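Local coordinates for protein putative phosphosugar isomerase (Silicibacter pomeroyi DSS-3, PDB 3FJ1) that is of unproven function but probably binds a sugar phosphate through its two SIS domains, perhaps as an isomerase or aminotransferase, at residues 74-79 against 108-113; 188-193 against 309-314; 276-281 against 291-296. One frame throughout, in Å; residues are numbered along the deposited sequence.

Contact 1 of 3, residues 74-79 against 108-113; sequences ASLGPS and VAMTRN. With EDO (1,2-ethanediol), chain J.
Where strand 73-75 gives way to the turn that leads into helix 79-82, P78 comes up against the side of helix 105-116, and its CA lies 5.2 Å from that of M110. One side chain from the helix does nearly all the work. M110, a selenomethionine here, has CG anti to its own N (chi1 -174°), which sends the chain out from the helix to the turn; the bends at chi2 and chi3 then curl it along the backbone of 76-78. Its CB meets the proline ring at CB, 4.1 Å away. Further out, SE lies 3.7 Å from the carbonyl O of G77 as a van der Waals contact. The terminal CE reaches CD1 of L76 at 3.9 Å, the two side chains crossing at about a right angle. Here the turn after an edge strand packs on a helix flanking the sheet of the first SIS domain, an alpha-beta-alpha sandwich whose parallel sheet has strand order 2-1-3-4-5: strand 73-75 is outermost within the chain, and M110 also touches V49 on strand 45-49 and A81 on helix 79-82. The far side of the turn faces the second subunit. There the N-H of G77 points almost straight (175°) at O2 of an ethanediol, 2.9 Å away, and E66 of the second subunit also binds this molecule, which was probably picked up from the crystallisation liquor.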
ATOM      1  N   ALA A  74      -3.166   2.132 -11.725  1.00  8.28           N
ATOM      2  CA  ALA A  74      -3.007   0.844 -11.097  1.00  9.17           C
ATOM      3  C   ALA A  74      -1.555   0.600 -10.715  1.00  9.09           C
ATOM      4  O   ALA A  74      -0.674   0.661 -11.581  1.00  9.96           O
ATOM      5  CB  ALA A  74      -3.456  -0.267 -12.060  1.00  9.04           C
ATOM      6  N   SER A  75      -1.300   0.292  -9.442  1.00  9.51           N
ATOM      7  CA  SER A  75       0.043  -0.115  -9.003  1.00  9.40           C
ATOM      8  C   SER A  75       0.227  -1.621  -9.230  1.00  9.64           C
ATOM      9  O   SER A  75      -0.480  -2.449  -8.632  1.00 10.15           O
ATOM     10  CB  SER A  75       0.248   0.203  -7.515  1.00 10.09           C
ATOM     11  OG  SER A  75       1.423  -0.376  -7.005  1.00 10.07           O
ATOM     12  N   LEU A  76       1.152  -1.966 -10.118  1.00 10.36           N
ATOM     13  CA  LEU A  76       1.410  -3.332 -10.475  1.00 10.02           C
ATOM     14  C   LEU A  76       2.471  -4.008  -9.621  1.00  9.80           C
ATOM     15  O   LEU A  76       3.630  -3.584  -9.602  1.00  9.98           O
ATOM     16  CB  LEU A  76       1.838  -3.415 -11.953  1.00 10.60           C
ATOM     17  CG  LEU A  76       0.857  -3.006 -13.064  1.00 11.17           C
ATOM     18  CD1 LEU A  76       1.532  -3.166 -14.468  1.00 11.32           C
ATOM     19  CD2 LEU A  76      -0.468  -3.759 -12.950  1.00 12.67           C
ATOM     20  N   GLY A  77       2.085  -5.087  -8.943  1.00  9.17           N
ATOM     21  CA  GLY A  77       3.025  -5.838  -8.136  1.00  9.44           C
ATOM     22  C   GLY A  77       4.012  -6.522  -9.065  1.00  9.23           C
ATOM     23  O   GLY A  77       3.581  -7.307  -9.908  1.00  8.75           O
ATOM     24  N   PRO A  78       5.331  -6.235  -8.938  1.00  8.76           N
ATOM     25  CA  PRO A  78       6.267  -6.814  -9.935  1.00  9.15           C
ATOM     26  C   PRO A  78       6.279  -8.321 -10.037  1.00  9.04           C
ATOM     27  O   PRO A  78       6.660  -8.845 -11.070  1.00  8.15           O
ATOM     28  CB  PRO A  78       7.629  -6.234  -9.537  1.00  9.29           C
ATOM     29  CG  PRO A  78       7.296  -4.946  -8.740  1.00  9.44           C
ATOM     30  CD  PRO A  78       6.036  -5.329  -7.994  1.00  9.42           C
ATOM     31  N   SER A  79       5.822  -9.019  -8.989  1.00  9.40           N
ATOM     32  CA  SER A  79       5.744 -10.498  -9.046  1.00  9.70           C
ATOM     33  C   SER A  79       4.830 -10.987 -10.164  1.00  8.70           C
ATOM     34  O   SER A  79       5.032 -12.092 -10.691  1.00  8.79           O
ATOM     35  CB  SER A  79       5.301 -11.096  -7.712  1.00 10.10           C
ATOM     36  OG  SER A  79       3.927 -10.831  -7.387  1.00 10.87           O
ATOM     37  N   VAL A 108      12.522  -4.206 -13.729  1.00 10.44           N
ATOM     38  CA  VAL A 108      12.860  -4.366 -15.140  1.00 10.27           C
ATOM     39  C   VAL A 108      11.901  -5.368 -15.794  1.00  9.74           C
ATOM     40  O   VAL A 108      11.377  -5.111 -16.893  1.00  9.77           O
ATOM     41  CB  VAL A 108      14.354  -4.790 -15.305  1.00 10.13           C
ATOM     42  CG1 VAL A 108      14.674  -5.157 -16.749  1.00 11.00           C
ATOM     43  CG2 VAL A 108      15.288  -3.656 -14.848  1.00  9.97           C
ATOM     44  N   ALA A 109      11.623  -6.484 -15.107  1.00 10.94           N
ATOM     45  CA  ALA A 109      10.742  -7.526 -15.639  1.00 10.49           C
ATOM     46  C   ALA A 109       9.307  -7.048 -15.828  1.00 10.57           C
ATOM     47  O   ALA A 109       8.689  -7.354 -16.835  1.00 10.63           O
ATOM     48  CB  ALA A 109      10.761  -8.775 -14.776  1.00 10.64           C
HETATM   49  N   MSE A 110       8.785  -6.330 -14.841  1.00 10.75           N
HETATM   50  CA  MSE A 110       7.430  -5.843 -14.892  1.00 10.31           C
HETATM   51  C   MSE A 110       7.308  -4.790 -16.000  1.00 10.16           C
HETATM   52  O   MSE A 110       6.333  -4.802 -16.787  1.00  9.88           O
HETATM   53  CB  MSE A 110       7.029  -5.313 -13.524  1.00 11.39           C
HETATM   54  CG  MSE A 110       5.592  -4.910 -13.392  1.00 11.91           C
HETATM   55 SE   MSE A 110       4.268  -6.372 -13.460  1.00 16.49          SE
HETATM   56  CE  MSE A 110       3.977  -6.072 -15.324  1.00  7.23           C
ATOM     57  N   THR A 111       8.295  -3.914 -16.081  1.00 10.08           N
ATOM     58  CA  THR A 111       8.309  -2.880 -17.112  1.00 10.20           C
ATOM     59  C   THR A 111       8.445  -3.491 -18.513  1.00 10.19           C
ATOM     60  O   THR A 111       7.738  -3.081 -19.426  1.00  9.45           O
ATOM     61  CB  THR A 111       9.377  -1.812 -16.852  1.00 10.64           C
ATOM     62  OG1 THR A 111       9.236  -1.313 -15.515  1.00 10.63           O
ATOM     63  CG2 THR A 111       9.252  -0.678 -17.874  1.00 10.73           C
ATOM     64  N   ARG A 112       9.273  -4.523 -18.639  1.00 10.62           N
ATOM     65  CA  ARG A 112       9.441  -5.228 -19.906  0.50 10.68           C
ATOM     66  C   ARG A 112       8.128  -5.892 -20.339  1.00 10.79           C
ATOM     67  O   ARG A 112       7.700  -5.768 -21.496  1.00 10.16           O
ATOM     68  CB  ARG A 112      10.561  -6.285 -19.806  0.50 11.02           C
ATOM     69  CG  ARG A 112      10.764  -7.084 -21.095  0.50 11.08           C
ATOM     70  CD  ARG A 112      11.965  -8.041 -21.031  0.50 11.45           C
ATOM     71  NE  ARG A 112      11.769  -9.124 -20.059  0.50 11.47           N
ATOM     72  CZ  ARG A 112      12.467  -9.298 -18.930  0.50 12.31           C
ATOM     73  NH1 ARG A 112      13.461  -8.473 -18.589  0.50 12.33           N
ATOM     74  NH2 ARG A 112      12.167 -10.324 -18.120  0.50 12.21           N
ATOM     75  N   ASN A 113       7.488  -6.585 -19.407  1.00 10.11           N
ATOM     76  CA  ASN A 113       6.224  -7.277 -19.669  1.00 10.47           C
ATOM     77  C   ASN A 113       5.113  -6.306 -20.019  1.00 10.04           C
ATOM     78  O   ASN A 113       4.260  -6.587 -20.884  1.00 10.48           O
ATOM     79  CB  ASN A 113       5.800  -8.166 -18.475  1.00 10.27           C
ATOM     80  CG  ASN A 113       6.506  -9.540 -18.479  1.00 10.80           C
ATOM     81  OD1 ASN A 113       7.543  -9.726 -19.154  1.00  9.97           O
ATOM     82  ND2 ASN A 113       5.967 -10.497 -17.708  1.00  9.65           N
TER
HETATM   83  C1  EDO J 347      -2.057  -6.700  -7.206  1.00 23.65           C
HETATM   84  O1  EDO J 347      -2.671  -5.395  -7.235  1.00 25.84           O
HETATM   85  C2  EDO J 347      -0.651  -6.642  -7.776  1.00 22.75           C
HETATM   86  O2  EDO J 347      -0.608  -6.097  -9.083  1.00 19.73           O

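Contact 2 of 3, residues 188-193 against 309-314; sequences AAASRI and PLSLIV
Over one face of the peptide joining A190 to S191 sits a methyl group of V314: CG1 is 3.6 Å from S191 N and 4.0 Å from A190 C. Within 188-193 a second flat group is covered, the R192 guanidinium, which folds back so that A188 O lies above its centre and A189 N nearer the rim of the same face. Beside the valine, A190 points its CB into helix 308-326, 3.4 Å from S311 O and 3.5 Å from S311 OG. That hydroxyl stands anti to its own N (chi1 170°); hydrogen-bonded to V300 O, it meets the alanine methyl in van der Waals contact. S191 is turned inward on its own helix: OG donates to A188 O at 2.6 Å, with a C=O...O angle of 128°, while CB rests 3.8 Å from V314 CG1. The carbonyls at the helix end are taken up too, A190 O by S315 OG and S191 O by R10 and S318. Small residues, alanine and serine, let the last turn of helix 183-191 lie close against the first turns of helix 308-326, a buried, tight helix-helix packing that joins the end of helix 183-191 to the last helix modelled in the chain.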
ATOM      1  N   ALA A 188      14.442  25.711  -1.295  1.00  9.67           N
ATOM      2  CA  ALA A 188      15.553  26.340  -0.581  1.00  9.95           C
ATOM      3  C   ALA A 188      15.019  26.814   0.780  1.00 10.52           C
ATOM      4  O   ALA A 188      15.598  26.505   1.818  1.00 11.64           O
ATOM      5  CB  ALA A 188      16.120  27.494  -1.365  1.00  9.87           C
ATOM      6  N   ALA A 189      13.900  27.550   0.751  1.00 10.83           N
ATOM      7  CA  ALA A 189      13.232  28.036   1.953  1.00 10.42           C
ATOM      8  C   ALA A 189      12.869  26.874   2.870  1.00 11.50           C
ATOM      9  O   ALA A 189      13.211  26.859   4.071  1.00  9.50           O
ATOM     10  CB  ALA A 189      12.005  28.843   1.559  1.00 11.12           C
ATOM     11  N   ALA A 190      12.179  25.850   2.301  1.00  9.87           N
ATOM     12  CA  ALA A 190      11.831  24.668   3.067  1.00 10.10           C
ATOM     13  C   ALA A 190      13.006  23.974   3.768  1.00 10.37           C
ATOM     14  O   ALA A 190      12.844  23.433   4.858  1.00 10.74           O
ATOM     15  CB  ALA A 190      11.101  23.642   2.130  1.00  9.10           C
ATOM     16  N   SER A 191      14.185  23.967   3.147  1.00 10.27           N
ATOM     17  CA  SER A 191      15.332  23.292   3.724  1.00 11.17           C
ATOM     18  C   SER A 191      15.886  24.065   4.927  1.00 12.22           C
ATOM     19  O   SER A 191      16.686  23.525   5.670  1.00 12.45           O
ATOM     20  CB  SER A 191      16.440  23.111   2.691  1.00 10.96           C
ATOM     21  OG  SER A 191      17.021  24.350   2.314  1.00 11.16           O
ATOM     22  N   ARG A 192      15.479  25.320   5.091  1.00 12.96           N
ATOM     23  CA  ARG A 192      15.937  26.145   6.226  1.00 15.41           C
ATOM     24  C   ARG A 192      15.023  26.001   7.474  1.00 14.67           C
ATOM     25  O   ARG A 192      15.172  26.748   8.457  1.00 16.65           O
ATOM     26  CB  ARG A 192      16.077  27.608   5.776  1.00 16.25           C
ATOM     27  CG  ARG A 192      17.174  27.804   4.706  1.00 17.80           C
ATOM     28  CD  ARG A 192      17.467  29.305   4.382  1.00 19.35           C
ATOM     29  NE  ARG A 192      16.441  29.927   3.524  1.00 21.11           N
ATOM     30  CZ  ARG A 192      16.475  30.005   2.179  1.00 22.49           C
ATOM     31  NH1 ARG A 192      17.527  29.552   1.468  1.00 23.52           N
ATOM     32  NH2 ARG A 192      15.464  30.589   1.513  1.00 22.08           N
ATOM     33  N   ILE A 193      14.111  25.032   7.454  1.00 13.20           N
ATOM     34  CA  ILE A 193      13.188  24.764   8.541  1.00 12.41           C
ATOM     35  C   ILE A 193      13.609  23.413   9.149  1.00 12.12           C
ATOM     36  O   ILE A 193      13.958  22.483   8.394  1.00 12.54           O
ATOM     37  CB  ILE A 193      11.750  24.656   8.017  1.00 11.95           C
ATOM     38  CG1 ILE A 193      11.295  26.031   7.499  1.00 12.37           C
ATOM     39  CG2 ILE A 193      10.826  24.089   9.106  1.00 11.49           C
ATOM     40  CD1 ILE A 193      10.020  26.006   6.707  1.00 12.41           C
ATOM     41  N   PRO A 309       3.371  19.110  -1.257  1.00  8.88           N
ATOM     42  CA  PRO A 309       4.009  18.047  -0.477  1.00  8.53           C
ATOM     43  C   PRO A 309       5.536  17.971  -0.580  1.00  8.78           C
ATOM     44  O   PRO A 309       6.166  17.557   0.377  1.00  9.38           O
ATOM     45  CB  PRO A 309       3.320  16.773  -0.986  1.00  8.76           C
ATOM     46  CG  PRO A 309       1.987  17.248  -1.447  1.00  8.80           C
ATOM     47  CD  PRO A 309       2.290  18.575  -2.104  1.00  9.06           C
ATOM     48  N   LEU A 310       6.114  18.379  -1.705  1.00  8.30           N
ATOM     49  CA  LEU A 310       7.562  18.360  -1.855  1.00  9.15           C
ATOM     50  C   LEU A 310       8.232  19.343  -0.888  1.00  8.55           C
ATOM     51  O   LEU A 310       9.298  19.056  -0.312  1.00  8.11           O
ATOM     52  CB  LEU A 310       7.954  18.639  -3.301  1.00 10.12           C
ATOM     53  CG  LEU A 310       7.703  17.505  -4.314  1.00 10.49           C
ATOM     54  CD1 LEU A 310       7.926  18.073  -5.687  1.00 11.67           C
ATOM     55  CD2 LEU A 310       8.573  16.257  -4.043  1.00 11.16           C
ATOM     56  N   SER A 311       7.607  20.499  -0.677  1.00  8.86           N
ATOM     57  CA  SER A 311       8.149  21.446   0.273  1.00  9.07           C
ATOM     58  C   SER A 311       8.116  20.820   1.705  1.00  8.82           C
ATOM     59  O   SER A 311       9.077  20.893   2.480  1.00  8.28           O
ATOM     60  CB  SER A 311       7.338  22.750   0.188  1.00  8.60           C
ATOM     61  OG  SER A 311       7.689  23.619   1.253  1.00  9.75           O
ATOM     62  N   LEU A 312       7.010  20.173   2.043  1.00  8.37           N
ATOM     63  CA  LEU A 312       6.847  19.571   3.371  1.00  8.45           C
ATOM     64  C   LEU A 312       7.876  18.473   3.656  1.00  7.96           C
ATOM     65  O   LEU A 312       8.422  18.400   4.735  1.00  8.01           O
ATOM     66  CB  LEU A 312       5.437  18.977   3.499  1.00  8.22           C
ATOM     67  CG  LEU A 312       4.251  19.890   3.212  1.00  8.48           C
ATOM     68  CD1 LEU A 312       2.935  19.148   3.411  1.00  7.92           C
ATOM     69  CD2 LEU A 312       4.332  21.135   4.132  1.00  9.14           C
ATOM     70  N   ILE A 313       8.121  17.601   2.673  1.00  7.75           N
ATOM     71  CA  ILE A 313       9.083  16.525   2.851  1.00  6.94           C
ATOM     72  C   ILE A 313      10.504  17.073   2.990  1.00  7.29           C
ATOM     73  O   ILE A 313      11.292  16.497   3.720  1.00  8.03           O
ATOM     74  CB  ILE A 313       8.978  15.423   1.774  1.00  7.37           C
ATOM     75  CG1 ILE A 313       9.615  14.102   2.285  1.00  7.23           C
ATOM     76  CG2 ILE A 313       9.511  15.905   0.376  1.00  6.27           C
ATOM     77  CD1 ILE A 313       8.863  13.379   3.453  1.00  7.72           C
ATOM     78  N   VAL A 314      10.838  18.153   2.289  1.00  7.29           N
ATOM     79  CA  VAL A 314      12.173  18.768   2.441  1.00  7.53           C
ATOM     80  C   VAL A 314      12.344  19.275   3.898  1.00  7.29           C
ATOM     81  O   VAL A 314      13.403  19.050   4.538  1.00  7.47           O
ATOM     82  CB  VAL A 314      12.461  19.848   1.379  1.00  6.81           C
ATOM     83  CG1 VAL A 314      13.731  20.637   1.744  1.00  7.36           C
ATOM     84  CG2 VAL A 314      12.608  19.191  -0.057  1.00  5.82           C
TER

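Contact 3 of 3, residues 276-281 against 291-296; sequences QIAAKG and VTRARV
R293 lays its side chain along the last turn of helix 267-279, with A278 under its aliphatic root and A279 under its charged end. The helix belongs to the second SIS domain, where it is the crossover of a beta-alpha-beta unit linking strands 257-259 and 284-286 of the parallel sheet; residues 291-294 are the loop leading to the outermost strand, 295-296. The two segments come closest at A278 and A294, whose CA atoms are 5.4 Å apart. A278 aims its CB straight at the loop, where it meets CG of R293 at 3.5 Å, A294 N at 3.7 Å and the methyl of A294 at 4.3 Å. From there the arginine is steered by its torsions: CG stands anti to the backbone N (chi1 -170°), and bends at chi2 and chi3 turn the chain along the helix instead of out from it. A second conformer of this exposed residue was also modelled, so the position described is one of two. The loop itself is held by D275, one turn before A279, whose carboxylate accepts three backbone N-H groups: those of R293 and A294 on OD1, and that of T292 on OD2. The helix ends in a Schellman motif at G281, which has positive phi (97°) and whose N binds A278 O at 3.0 Å. The guanidinium meets the A279 methyl obliquely, with NE 3.8 Å and NH2 4.0 Å from CB.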
ATOM      1  N   GLN A 276      -8.457  16.936  16.805  1.00 14.10           N
ATOM      2  CA  GLN A 276      -9.188  15.936  17.588  1.00 15.29           C
ATOM      3  C   GLN A 276      -8.227  15.080  18.408  1.00 14.28           C
ATOM      4  O   GLN A 276      -8.479  14.774  19.599  1.00 13.83           O
ATOM      5  CB  GLN A 276     -10.019  15.015  16.685  1.00 16.14           C
ATOM      6  CG  GLN A 276     -11.304  15.626  16.138  1.00 17.60           C
ATOM      7  CD  GLN A 276     -12.037  14.679  15.203  1.00 18.29           C
ATOM      8  OE1 GLN A 276     -12.029  13.452  15.402  1.00 19.99           O
ATOM      9  NE2 GLN A 276     -12.635  15.233  14.141  1.00 20.11           N
ATOM     10  N   ILE A 277      -7.121  14.720  17.757  1.00 12.98           N
ATOM     11  CA  ILE A 277      -6.067  13.936  18.386  1.00 12.89           C
ATOM     12  C   ILE A 277      -5.439  14.758  19.542  1.00 12.83           C
ATOM     13  O   ILE A 277      -5.293  14.251  20.680  1.00 12.90           O
ATOM     14  CB  ILE A 277      -5.023  13.462  17.363  1.00 12.85           C
ATOM     15  CG1 ILE A 277      -5.656  12.505  16.338  1.00 13.16           C
ATOM     16  CG2 ILE A 277      -3.852  12.788  18.088  1.00 13.01           C
ATOM     17  CD1 ILE A 277      -4.777  12.250  15.153  1.00 13.44           C
ATOM     18  N   ALA A 278      -5.105  16.028  19.274  1.00 12.74           N
ATOM     19  CA  ALA A 278      -4.554  16.935  20.297  1.00 13.16           C
ATOM     20  C   ALA A 278      -5.525  17.138  21.464  1.00 13.50           C
ATOM     21  O   ALA A 278      -5.099  17.270  22.619  1.00 13.02           O
ATOM     22  CB  ALA A 278      -4.187  18.295  19.663  1.00 13.95           C
ATOM     23  N   ALA A 279      -6.823  17.150  21.172  1.00 13.49           N
ATOM     24  CA  ALA A 279      -7.864  17.295  22.220  1.00 15.19           C
ATOM     25  C   ALA A 279      -7.934  16.066  23.168  1.00 16.05           C
ATOM     26  O   ALA A 279      -8.497  16.148  24.263  1.00 16.28           O
ATOM     27  CB  ALA A 279      -9.230  17.590  21.594  1.00 14.28           C
ATOM     28  N   LYS A 280      -7.357  14.941  22.761  1.00 17.39           N
ATOM     29  CA  LYS A 280      -7.256  13.758  23.633  1.00 18.79           C
ATOM     30  C   LYS A 280      -5.984  13.746  24.489  1.00 18.28           C
ATOM     31  O   LYS A 280      -5.749  12.788  25.242  1.00 18.77           O
ATOM     32  CB  LYS A 280      -7.324  12.492  22.776  1.00 20.31           C
ATOM     33  CG  LYS A 280      -8.698  12.296  22.122  1.00 21.34           C
ATOM     34  CD  LYS A 280      -8.718  11.131  21.142  1.00 21.77           C
ATOM     35  CE  LYS A 280     -10.142  10.841  20.622  1.00 22.43           C
ATOM     36  NZ  LYS A 280     -11.106  10.651  21.786  1.00 23.59           N
ATOM     37  N   GLY A 281      -5.180  14.806  24.386  1.00 16.71           N
ATOM     38  CA  GLY A 281      -3.951  14.974  25.149  1.00 16.39           C
ATOM     39  C   GLY A 281      -2.657  14.576  24.452  1.00 15.47           C
ATOM     40  O   GLY A 281      -1.581  14.730  25.010  1.00 15.18           O
ATOM     41  N   VAL A 291      -4.946  24.474  12.083  1.00 15.67           N
ATOM     42  CA  VAL A 291      -5.099  23.813  13.376  1.00 15.25           C
ATOM     43  C   VAL A 291      -5.173  24.870  14.482  1.00 16.66           C
ATOM     44  O   VAL A 291      -4.438  25.868  14.452  1.00 16.16           O
ATOM     45  CB  VAL A 291      -3.959  22.828  13.703  1.00 14.56           C
ATOM     46  CG1 VAL A 291      -4.067  21.585  12.787  1.00 13.31           C
ATOM     47  CG2 VAL A 291      -2.614  23.498  13.599  1.00 13.84           C
ATOM     48  N   THR A 292      -6.049  24.616  15.449  1.00 17.85           N
ATOM     49  CA  THR A 292      -6.295  25.522  16.557  1.00 18.74           C
ATOM     50  C   THR A 292      -5.865  24.920  17.900  1.00 19.03           C
ATOM     51  O   THR A 292      -5.728  25.657  18.881  1.00 19.25           O
ATOM     52  CB  THR A 292      -7.781  25.902  16.572  1.00 19.14           C
ATOM     53  OG1 THR A 292      -8.569  24.801  17.020  1.00 20.02           O
ATOM     54  CG2 THR A 292      -8.236  26.256  15.154  1.00 20.30           C
ATOM     55  N   ARG A 293      -5.640  23.600  17.933  1.00 18.65           N
ATOM     56  CA  ARG A 293      -5.222  22.858  19.123  0.50 18.69           C
ATOM     57  C   ARG A 293      -3.827  22.249  18.861  1.00 18.07           C
ATOM     58  O   ARG A 293      -2.882  22.445  19.607  1.00 18.11           O
ATOM     59  CB  ARG A 293      -6.254  21.752  19.380  0.50 19.35           C
ATOM     60  CG  ARG A 293      -6.137  21.008  20.702  0.50 20.06           C
ATOM     61  CD  ARG A 293      -7.028  21.614  21.774  0.50 20.50           C
ATOM     62  NE  ARG A 293      -8.443  21.274  21.566  0.50 20.68           N
ATOM     63  CZ  ARG A 293      -9.436  21.678  22.352  0.50 20.48           C
ATOM     64  NH1 ARG A 293      -9.185  22.445  23.402  0.50 20.35           N
ATOM     65  NH2 ARG A 293     -10.689  21.314  22.089  0.50 20.57           N
ATOM     66  N   ALA A 294      -3.712  21.477  17.779  1.00 16.86           N
ATOM     67  CA  ALA A 294      -2.425  20.912  17.383  1.00 15.78           C
ATOM     68  C   ALA A 294      -1.465  22.086  17.113  1.00 15.75           C
ATOM     69  O   ALA A 294      -1.916  23.199  16.778  1.00 15.58           O
ATOM     70  CB  ALA A 294      -2.575  20.021  16.108  1.00 15.15           C
ATOM     71  N   ARG A 295      -0.167  21.865  17.292  1.00 15.19           N
ATOM     72  CA  ARG A 295       0.821  22.916  17.098  1.00 16.97           C
ATOM     73  C   ARG A 295       1.059  23.148  15.614  1.00 15.07           C
ATOM     74  O   ARG A 295       1.095  22.172  14.855  1.00 13.63           O
ATOM     75  CB  ARG A 295       2.133  22.548  17.814  1.00 18.28           C
ATOM     76  CG  ARG A 295       1.954  22.404  19.325  1.00 20.12           C
ATOM     77  CD  ARG A 295       3.267  22.166  20.066  1.00 21.62           C
ATOM     78  NE  ARG A 295       4.208  23.295  19.998  1.00 23.55           N
ATOM     79  CZ  ARG A 295       5.419  23.298  20.569  1.00 24.40           C
ATOM     80  NH1 ARG A 295       5.843  22.228  21.250  1.00 25.26           N
ATOM     81  NH2 ARG A 295       6.212  24.370  20.460  1.00 24.58           N
ATOM     82  N   VAL A 296       1.190  24.418  15.197  1.00 13.79           N
ATOM     83  CA  VAL A 296       1.474  24.738  13.788  1.00 14.00           C
ATOM     84  C   VAL A 296       2.951  24.561  13.510  1.00 13.85           C
ATOM     85  O   VAL A 296       3.796  25.101  14.237  1.00 14.95           O
ATOM     86  CB  VAL A 296       1.065  26.182  13.408  1.00 13.32           C
ATOM     87  CG1 VAL A 296       1.492  26.493  11.988  1.00 12.65           C
ATOM     88  CG2 VAL A 296      -0.446  26.371  13.635  1.00 13.24           C
TER

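Contact 1 belongs to the first SIS domain and contacts 2 and 3 to the second half of the chain, with contact 1 on the opposite side of the chain's centre from both. Its centre lies 32 Å from that of contact 2 and 42 Å from that of contact 3; nearest atoms are about 18 Å and about 26 Å away, so contact 1 touches neither. Contacts 2 and 3 are closer, about 9 Å between nearest atoms, and 276-296 is nested in the long loop closed by 188-193 against 309-314. Helix 308-326 is the next helix or strand after strand 295-296. The ethanediol belongs to contact 1 alone, at the subunit interface, and does not by itself mark a substrate site.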